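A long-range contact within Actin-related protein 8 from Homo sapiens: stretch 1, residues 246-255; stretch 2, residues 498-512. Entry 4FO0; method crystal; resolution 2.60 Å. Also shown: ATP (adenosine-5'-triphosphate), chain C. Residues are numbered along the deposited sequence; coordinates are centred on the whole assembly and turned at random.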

ATOM      1  N   SER A 246      -6.845 -11.922 -17.843  1.00 45.41           N
ATOM      2  CA  SER A 246      -7.205 -10.899 -18.822  1.00 52.07           C
ATOM      3  C   SER A 246      -8.416 -10.072 -18.374  1.00 52.62           C
ATOM      4  O   SER A 246      -8.433  -8.852 -18.543  1.00 54.68           O
ATOM      5  CB  SER A 246      -7.453 -11.517 -20.206  1.00 60.14           C
ATOM      6  OG  SER A 246      -8.699 -12.201 -20.259  1.00 77.61           O
ATOM      7  N   SER A 247      -9.426 -10.742 -17.822  1.00 38.54           N
ATOM      8  CA  SER A 247     -10.610 -10.063 -17.304  1.00 54.92           C
ATOM      9  C   SER A 247     -10.801 -10.381 -15.832  1.00 48.85           C
ATOM     10  O   SER A 247     -10.769 -11.542 -15.431  1.00 54.28           O
ATOM     11  CB  SER A 247     -11.868 -10.448 -18.089  1.00 52.65           C
ATOM     12  OG  SER A 247     -11.970  -9.693 -19.283  1.00 72.16           O
ATOM     13  N   THR A 248     -11.019  -9.354 -15.024  1.00 40.83           N
ATOM     14  CA  THR A 248     -11.099  -9.572 -13.590  1.00 43.22           C
ATOM     15  C   THR A 248     -11.389  -8.273 -12.870  1.00 46.47           C
ATOM     16  O   THR A 248     -11.054  -7.189 -13.353  1.00 41.62           O
ATOM     17  CB  THR A 248      -9.760 -10.171 -13.059  1.00 52.66           C
ATOM     18  OG1 THR A 248      -9.850 -10.432 -11.659  1.00 45.19           O
ATOM     19  CG2 THR A 248      -8.597  -9.222 -13.307  1.00 46.97           C
ATOM     20  N   CYS A 249     -12.037  -8.382 -11.722  1.00 45.92           N
ATOM     21  CA  CYS A 249     -12.111  -7.258 -10.807  1.00 42.39           C
ATOM     22  C   CYS A 249     -10.803  -7.218  -9.995  1.00 48.34           C
ATOM     23  O   CYS A 249     -10.392  -8.230  -9.411  1.00 39.35           O
ATOM     24  CB  CYS A 249     -13.328  -7.404  -9.898  1.00 42.01           C
ATOM     25  SG  CYS A 249     -13.540  -6.066  -8.702  1.00 54.15           S
ATOM     26  N   ILE A 250     -10.134  -6.066  -9.990  1.00 42.47           N
ATOM     27  CA  ILE A 250      -8.869  -5.908  -9.272  1.00 42.76           C
ATOM     28  C   ILE A 250      -9.042  -5.052  -8.041  1.00 48.82           C
ATOM     29  O   ILE A 250      -9.652  -3.981  -8.097  1.00 48.50           O
ATOM     30  CB  ILE A 250      -7.817  -5.165 -10.094  1.00 46.81           C
ATOM     31  CG1 ILE A 250      -7.863  -5.624 -11.532  1.00 42.28           C
ATOM     32  CG2 ILE A 250      -6.419  -5.346  -9.461  1.00 33.70           C
ATOM     33  CD1 ILE A 250      -7.749  -7.122 -11.653  1.00 75.40           C
ATOM     34  N   VAL A 251      -8.465  -5.509  -6.941  1.00 33.75           N
ATOM     35  CA  VAL A 251      -8.478  -4.741  -5.709  1.00 42.36           C
ATOM     36  C   VAL A 251      -7.046  -4.595  -5.248  1.00 42.86           C
ATOM     37  O   VAL A 251      -6.377  -5.593  -4.993  1.00 41.60           O
ATOM     38  CB  VAL A 251      -9.268  -5.450  -4.600  1.00 37.14           C
ATOM     39  CG1 VAL A 251      -9.282  -4.591  -3.365  1.00 39.35           C
ATOM     40  CG2 VAL A 251     -10.680  -5.762  -5.065  1.00 35.66           C
ATOM     41  N   ASP A 252      -6.556  -3.364  -5.163  1.00 35.82           N
ATOM     42  CA  ASP A 252      -5.211  -3.168  -4.653  1.00 35.63           C
ATOM     43  C   ASP A 252      -5.305  -2.544  -3.270  1.00 41.20           C
ATOM     44  O   ASP A 252      -5.615  -1.356  -3.142  1.00 35.96           O
ATOM     45  CB  ASP A 252      -4.386  -2.298  -5.604  1.00 31.87           C
ATOM     46  CG  ASP A 252      -2.926  -2.099  -5.128  1.00 60.40           C
ATOM     47  OD1 ASP A 252      -2.665  -2.131  -3.901  1.00 55.90           O
ATOM     48  OD2 ASP A 252      -2.033  -1.902  -5.990  1.00 53.35           O
ATOM     49  N   VAL A 253      -5.067  -3.345  -2.236  1.00 33.40           N
ATOM     50  CA  VAL A 253      -5.021  -2.796  -0.884  1.00 32.56           C
ATOM     51  C   VAL A 253      -3.590  -2.470  -0.521  1.00 34.08           C
ATOM     52  O   VAL A 253      -2.758  -3.368  -0.345  1.00 40.81           O
ATOM     53  CB  VAL A 253      -5.590  -3.747   0.181  1.00 32.49           C
ATOM     54  CG1 VAL A 253      -5.897  -2.957   1.445  1.00 25.70           C
ATOM     55  CG2 VAL A 253      -6.838  -4.434  -0.325  1.00 33.07           C
ATOM     56  N   GLY A 254      -3.291  -1.181  -0.428  1.00 24.81           N
ATOM     57  CA  GLY A 254      -1.947  -0.765  -0.096  1.00 31.21           C
ATOM     58  C   GLY A 254      -1.854  -0.368   1.354  1.00 36.76           C
ATOM     59  O   GLY A 254      -2.680  -0.752   2.188  1.00 29.30           O
ATOM     60  N   ASP A 255      -0.836   0.414   1.669  1.00 35.59           N
ATOM     61  CA  ASP A 255      -0.678   0.831   3.037  1.00 37.23           C
ATOM     62  C   ASP A 255      -1.654   1.951   3.360  1.00 33.13           C
ATOM     63  O   ASP A 255      -2.086   2.088   4.492  1.00 26.36           O
ATOM     64  CB  ASP A 255       0.755   1.266   3.317  1.00 40.90           C
ATOM     65  CG  ASP A 255       0.972   1.612   4.778  1.00 42.68           C
ATOM     66  OD1 ASP A 255       0.640   0.787   5.658  1.00 49.33           O
ATOM     67  OD2 ASP A 255       1.450   2.725   5.046  1.00 33.81           O
ATOM     68  N   LYS A 498     -20.786 -11.096 -15.173  1.00 65.30           N
ATOM     69  CA  LYS A 498     -20.572 -12.506 -14.904  1.00 65.31           C
ATOM     70  C   LYS A 498     -19.078 -12.731 -14.722  1.00 64.23           C
ATOM     71  O   LYS A 498     -18.641 -13.353 -13.748  1.00 64.86           O
ATOM     72  CB  LYS A 498     -21.123 -13.384 -16.031  1.00 78.40           C
ATOM     73  CG  LYS A 498     -22.572 -13.804 -15.840  1.00 90.97           C
ATOM     74  CD  LYS A 498     -22.951 -14.964 -16.766  1.00101.73           C
ATOM     75  CE  LYS A 498     -22.859 -14.570 -18.240  1.00113.73           C
ATOM     76  NZ  LYS A 498     -23.082 -15.723 -19.169  1.00 89.39           N
ATOM     77  N   LYS A 499     -18.294 -12.197 -15.654  1.00 56.15           N
ATOM     78  CA  LYS A 499     -16.847 -12.375 -15.623  1.00 52.26           C
ATOM     79  C   LYS A 499     -16.217 -11.790 -14.364  1.00 60.29           C
ATOM     80  O   LYS A 499     -15.342 -12.407 -13.765  1.00 60.39           O
ATOM     81  CB  LYS A 499     -16.208 -11.788 -16.881  1.00 63.18           C
ATOM     82  CG  LYS A 499     -16.621 -12.521 -18.158  1.00 72.65           C
ATOM     83  CD  LYS A 499     -15.683 -12.246 -19.327  1.00 91.56           C
ATOM     84  CE  LYS A 499     -15.845 -10.832 -19.875  1.00 89.41           C
ATOM     85  NZ  LYS A 499     -14.774 -10.506 -20.869  1.00 95.85           N
ATOM     86  N   MET A 500     -16.684 -10.610 -13.961  1.00 56.49           N
ATOM     87  CA  MET A 500     -16.163  -9.920 -12.782  1.00 48.42           C
ATOM     88  C   MET A 500     -16.480 -10.616 -11.460  1.00 54.69           C
ATOM     89  O   MET A 500     -15.582 -10.804 -10.637  1.00 50.73           O
ATOM     90  CB  MET A 500     -16.661  -8.474 -12.733  1.00 44.12           C
ATOM     91  CG  MET A 500     -16.285  -7.640 -13.959  1.00 48.32           C
ATOM     92  SD  MET A 500     -14.554  -7.829 -14.424  1.00 55.37           S
ATOM     93  CE  MET A 500     -14.472  -6.937 -15.969  1.00 53.04           C
ATOM     94  N   TYR A 501     -17.743 -10.987 -11.242  1.00 59.04           N
ATOM     95  CA  TYR A 501     -18.107 -11.702 -10.015  1.00 49.82           C
ATOM     96  C   TYR A 501     -17.314 -12.988  -9.935  1.00 51.94           C
ATOM     97  O   TYR A 501     -16.882 -13.385  -8.858  1.00 63.97           O
ATOM     98  CB  TYR A 501     -19.596 -12.055  -9.944  1.00 41.54           C
ATOM     99  CG  TYR A 501     -20.535 -10.888  -9.776  1.00 43.18           C
ATOM    100  CD1 TYR A 501     -20.625 -10.203  -8.575  1.00 51.64           C
ATOM    101  CD2 TYR A 501     -21.353 -10.483 -10.821  1.00 63.25           C
ATOM    102  CE1 TYR A 501     -21.498  -9.122  -8.423  1.00 54.52           C
ATOM    103  CE2 TYR A 501     -22.223  -9.413 -10.685  1.00 55.00           C
ATOM    104  CZ  TYR A 501     -22.294  -8.735  -9.484  1.00 54.70           C
ATOM    105  OH  TYR A 501     -23.163  -7.670  -9.363  1.00 52.09           O
ATOM    106  N   SER A 502     -17.034 -13.559 -11.070  1.00 46.50           N
ATOM    107  CA  SER A 502     -16.451 -14.856 -11.114  1.00 61.04           C
ATOM    108  C   SER A 502     -14.967 -14.797 -10.825  1.00 56.79           C
ATOM    109  O   SER A 502     -14.349 -15.779 -10.527  1.00 56.65           O
ATOM    110  CB  SER A 502     -16.752 -15.464 -12.470  1.00 60.98           C
ATOM    111  OG  SER A 502     -15.586 -15.857 -13.134  1.00 59.26           O
ATOM    112  N   SER A 503     -14.402 -13.617 -10.918  1.00 56.51           N
ATOM    113  CA  SER A 503     -12.971 -13.426 -10.719  1.00 52.74           C
ATOM    114  C   SER A 503     -12.626 -12.113 -10.024  1.00 49.07           C
ATOM    115  O   SER A 503     -12.655 -11.043 -10.637  1.00 48.77           O
ATOM    116  CB  SER A 503     -12.247 -13.495 -12.065  1.00 39.92           C
ATOM    117  OG  SER A 503     -10.857 -13.275 -11.910  1.00 55.81           O
ATOM    118  N   ILE A 504     -12.286 -12.205  -8.746  1.00 44.71           N
ATOM    119  CA  ILE A 504     -11.818 -11.036  -7.997  1.00 45.97           C
ATOM    120  C   ILE A 504     -10.365 -11.208  -7.547  1.00 44.78           C
ATOM    121  O   ILE A 504     -10.038 -12.061  -6.714  1.00 39.29           O
ATOM    122  CB  ILE A 504     -12.713 -10.752  -6.795  1.00 30.80           C
ATOM    123  CG1 ILE A 504     -14.150 -10.529  -7.274  1.00 50.35           C
ATOM    124  CG2 ILE A 504     -12.213  -9.542  -6.048  1.00 44.17           C
ATOM    125  CD1 ILE A 504     -15.208 -11.084  -6.332  1.00 44.40           C
ATOM    126  N   LEU A 505      -9.489 -10.404  -8.130  1.00 42.35           N
ATOM    127  CA  LEU A 505      -8.070 -10.482  -7.820  1.00 37.06           C
ATOM    128  C   LEU A 505      -7.713  -9.482  -6.731  1.00 37.31           C
ATOM    129  O   LEU A 505      -8.076  -8.302  -6.808  1.00 37.10           O
ATOM    130  CB  LEU A 505      -7.263 -10.189  -9.067  1.00 28.56           C
ATOM    131  CG  LEU A 505      -5.758 -10.114  -8.888  1.00 42.19           C
ATOM    132  CD1 LEU A 505      -5.249 -11.435  -8.336  1.00 42.36           C
ATOM    133  CD2 LEU A 505      -5.098  -9.738 -10.216  1.00 26.45           C
ATOM    134  N   VAL A 506      -7.023  -9.954  -5.703  1.00 34.42           N
ATOM    135  CA  VAL A 506      -6.612  -9.056  -4.632  1.00 39.64           C
ATOM    136  C   VAL A 506      -5.100  -8.903  -4.526  1.00 42.07           C
ATOM    137  O   VAL A 506      -4.352  -9.864  -4.317  1.00 50.06           O
ATOM    138  CB  VAL A 506      -7.205  -9.440  -3.281  1.00 28.79           C
ATOM    139  CG1 VAL A 506      -6.683  -8.490  -2.213  1.00 27.72           C
ATOM    140  CG2 VAL A 506      -8.709  -9.374  -3.360  1.00 40.78           C
ATOM    141  N   VAL A 507      -4.675  -7.660  -4.634  1.00 35.98           N
ATOM    142  CA  VAL A 507      -3.280  -7.343  -4.810  1.00 36.18           C
ATOM    143  C   VAL A 507      -2.760  -6.320  -3.759  1.00 44.27           C
ATOM    144  O   VAL A 507      -3.544  -5.692  -3.032  1.00 28.25           O
ATOM    145  CB  VAL A 507      -3.107  -6.899  -6.262  1.00 36.97           C
ATOM    146  CG1 VAL A 507      -2.638  -5.477  -6.354  1.00 29.48           C
ATOM    147  CG2 VAL A 507      -2.229  -7.878  -7.010  1.00 40.19           C
ATOM    148  N   GLY A 508      -1.439  -6.189  -3.648  1.00 44.03           N
ATOM    149  CA  GLY A 508      -0.844  -5.317  -2.651  1.00 29.83           C
ATOM    150  C   GLY A 508      -0.741  -5.943  -1.265  1.00 33.56           C
ATOM    151  O   GLY A 508      -1.196  -7.053  -1.043  1.00 36.68           O
ATOM    152  N   GLY A 509      -0.154  -5.227  -0.315  1.00 35.00           N
ATOM    153  CA  GLY A 509       0.170  -5.812   0.968  1.00 30.52           C
ATOM    154  C   GLY A 509      -0.951  -5.741   1.979  1.00 36.31           C
ATOM    155  O   GLY A 509      -1.010  -6.544   2.911  1.00 34.40           O
ATOM    156  N   GLY A 510      -1.845  -4.778   1.783  1.00 33.23           N
ATOM    157  CA  GLY A 510      -2.820  -4.402   2.794  1.00 34.63           C
ATOM    158  C   GLY A 510      -3.726  -5.524   3.266  1.00 40.01           C
ATOM    159  O   GLY A 510      -4.195  -5.502   4.393  1.00 28.65           O
ATOM    160  N   LEU A 511      -3.995  -6.503   2.409  1.00 35.01           N
ATOM    161  CA  LEU A 511      -4.902  -7.575   2.806  1.00 31.31           C
ATOM    162  C   LEU A 511      -4.177  -8.915   2.904  1.00 32.82           C
ATOM    163  O   LEU A 511      -4.742  -9.961   2.617  1.00 42.29           O
ATOM    164  CB  LEU A 511      -6.118  -7.654   1.872  1.00 27.00           C
ATOM    165  CG  LEU A 511      -7.409  -8.202   2.487  1.00 43.98           C
ATOM    166  CD1 LEU A 511      -8.082  -7.171   3.394  1.00 30.16           C
ATOM    167  CD2 LEU A 511      -8.357  -8.640   1.402  1.00 47.91           C
ATOM    168  N   MET A 512      -2.926  -8.878   3.351  1.00 33.89           N
ATOM    169  CA  MET A 512      -2.136 -10.094   3.448  1.00 36.93           C
ATOM    170  C   MET A 512      -2.347 -10.897   4.735  1.00 32.90           C
ATOM    171  O   MET A 512      -1.439 -11.553   5.228  1.00 49.24           O
ATOM    172  CB  MET A 512      -0.662  -9.798   3.170  1.00 36.48           C
ATOM    173  CG  MET A 512      -0.342  -9.837   1.671  1.00 43.14           C
ATOM    174  SD  MET A 512       1.358  -9.438   1.223  1.00 58.34           S
ATOM    175  CE  MET A 512       2.302 -10.463   2.348  1.00 48.53           C
TER
HETATM  176  PG  ATP C 702      -0.374   2.463  -1.331  1.00 29.81           P
HETATM  177  O1G ATP C 702      -0.674   1.407  -2.359  1.00 28.13           O
HETATM  178  O2G ATP C 702       0.239   3.733  -1.870  1.00 28.00           O
HETATM  179  O3G ATP C 702      -1.472   2.718  -0.319  1.00 27.69           O
HETATM  180  PB  ATP C 702       1.994   0.834  -0.904  1.00 33.95           P
HETATM  181  O1B ATP C 702       3.205   1.366  -0.186  1.00 24.54           O
HETATM  182  O2B ATP C 702       1.987   0.492  -2.387  1.00 26.04           O
HETATM  183  O3B ATP C 702       0.802   1.817  -0.458  1.00 29.89           O
HETATM  184  PA  ATP C 702       1.973  -1.940  -0.233  1.00 33.62           P
HETATM  185  O1A ATP C 702       3.468  -1.939  -0.048  1.00 43.41           O
HETATM  186  O2A ATP C 702       1.317  -2.620  -1.408  1.00 28.33           O
HETATM  187  O3A ATP C 702       1.462  -0.434  -0.075  1.00 36.54           O
HETATM  188  O5' ATP C 702       1.345  -2.561   1.096  1.00 28.93           O
HETATM  189  C5' ATP C 702       1.806  -2.047   2.336  1.00 33.24           C
HETATM  190  C4' ATP C 702       0.900  -2.562   3.427  1.00 33.10           C
HETATM  191  O4' ATP C 702       0.943  -3.980   3.384  1.00 39.66           O
HETATM  192  C3' ATP C 702       1.356  -2.153   4.817  1.00 42.79           C
HETATM  193  O3' ATP C 702       0.248  -1.618   5.548  1.00 31.07           O
HETATM  194  C2' ATP C 702       1.823  -3.443   5.445  1.00 31.41           C
HETATM  195  O2' ATP C 702       1.610  -3.487   6.848  1.00 34.63           O
HETATM  196  C1' ATP C 702       0.940  -4.435   4.731  1.00 40.96           C
HETATM  197  N9  ATP C 702       1.448  -5.805   4.897  1.00 41.22           N
HETATM  198  C8  ATP C 702       2.607  -6.284   4.424  1.00 44.05           C
HETATM  199  N7  ATP C 702       2.763  -7.583   4.772  1.00 39.46           N
HETATM  200  C5  ATP C 702       1.685  -7.943   5.478  1.00 37.12           C
HETATM  201  C6  ATP C 702       1.226  -9.169   6.149  1.00 42.69           C
HETATM  202  N6  ATP C 702       1.992 -10.288   6.105  1.00 43.98           N
HETATM  203  N1  ATP C 702       0.028  -9.122   6.791  1.00 53.57           N
HETATM  204  C2  ATP C 702      -0.728  -8.008   6.833  1.00 42.82           C
HETATM  205  N3  ATP C 702      -0.358  -6.850   6.246  1.00 45.78           N
HETATM  206  C4  ATP C 702       0.814  -6.763   5.566  1.00 47.12           C

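The contact is first a backbone one: strand 247-253 runs parallel to the strand that ends at Val507, with bridges from Cys249/Ile504, whose CA atoms are 4.7 Å apart, to Asp252/Val507, whose CA atoms are 4.6 Å apart. Its hydrogen bonds alternate direction, as parallel pairing requires. Cys249 N donates to Ser503 O (2.9 Å) and Val251 N to Leu505 O (2.8 Å), while Leu505 N donates to Cys249 O and Val507 N to Val251 O (both 2.7 Å). Val253 N to Val507 O (2.9 Å, 143° at the hydrogen) continues the ladder. Beyond the strand, Gly510 N reaches Val253 O at 2.7 Å; Gly509 N, 3.2 Å from the same Val253 O, has too poor an angle to bond, and it donates instead to ATP O2A (3.2 Å).

Side-chain polar contacts gather near the start of the pairing. Thr248 OG1 and Ser503 OG are hydrogen-bonded at 3.0 Å, and Lys499 NZ makes a weak bond to Ser247 OG (3.3 Å).

Apolar packing follows the alternation of the sheet. Val251 CG2 meets Ile504 CG2, and Val251 CB meets Val506 CG2, both at 4.2 Å; on the other face, Ile250 CD1 lies 4.0 Å from Leu505 CD2.

Glycine fits tightly at 508: an ideal CB on Gly508 would clash with Asp252 OD1.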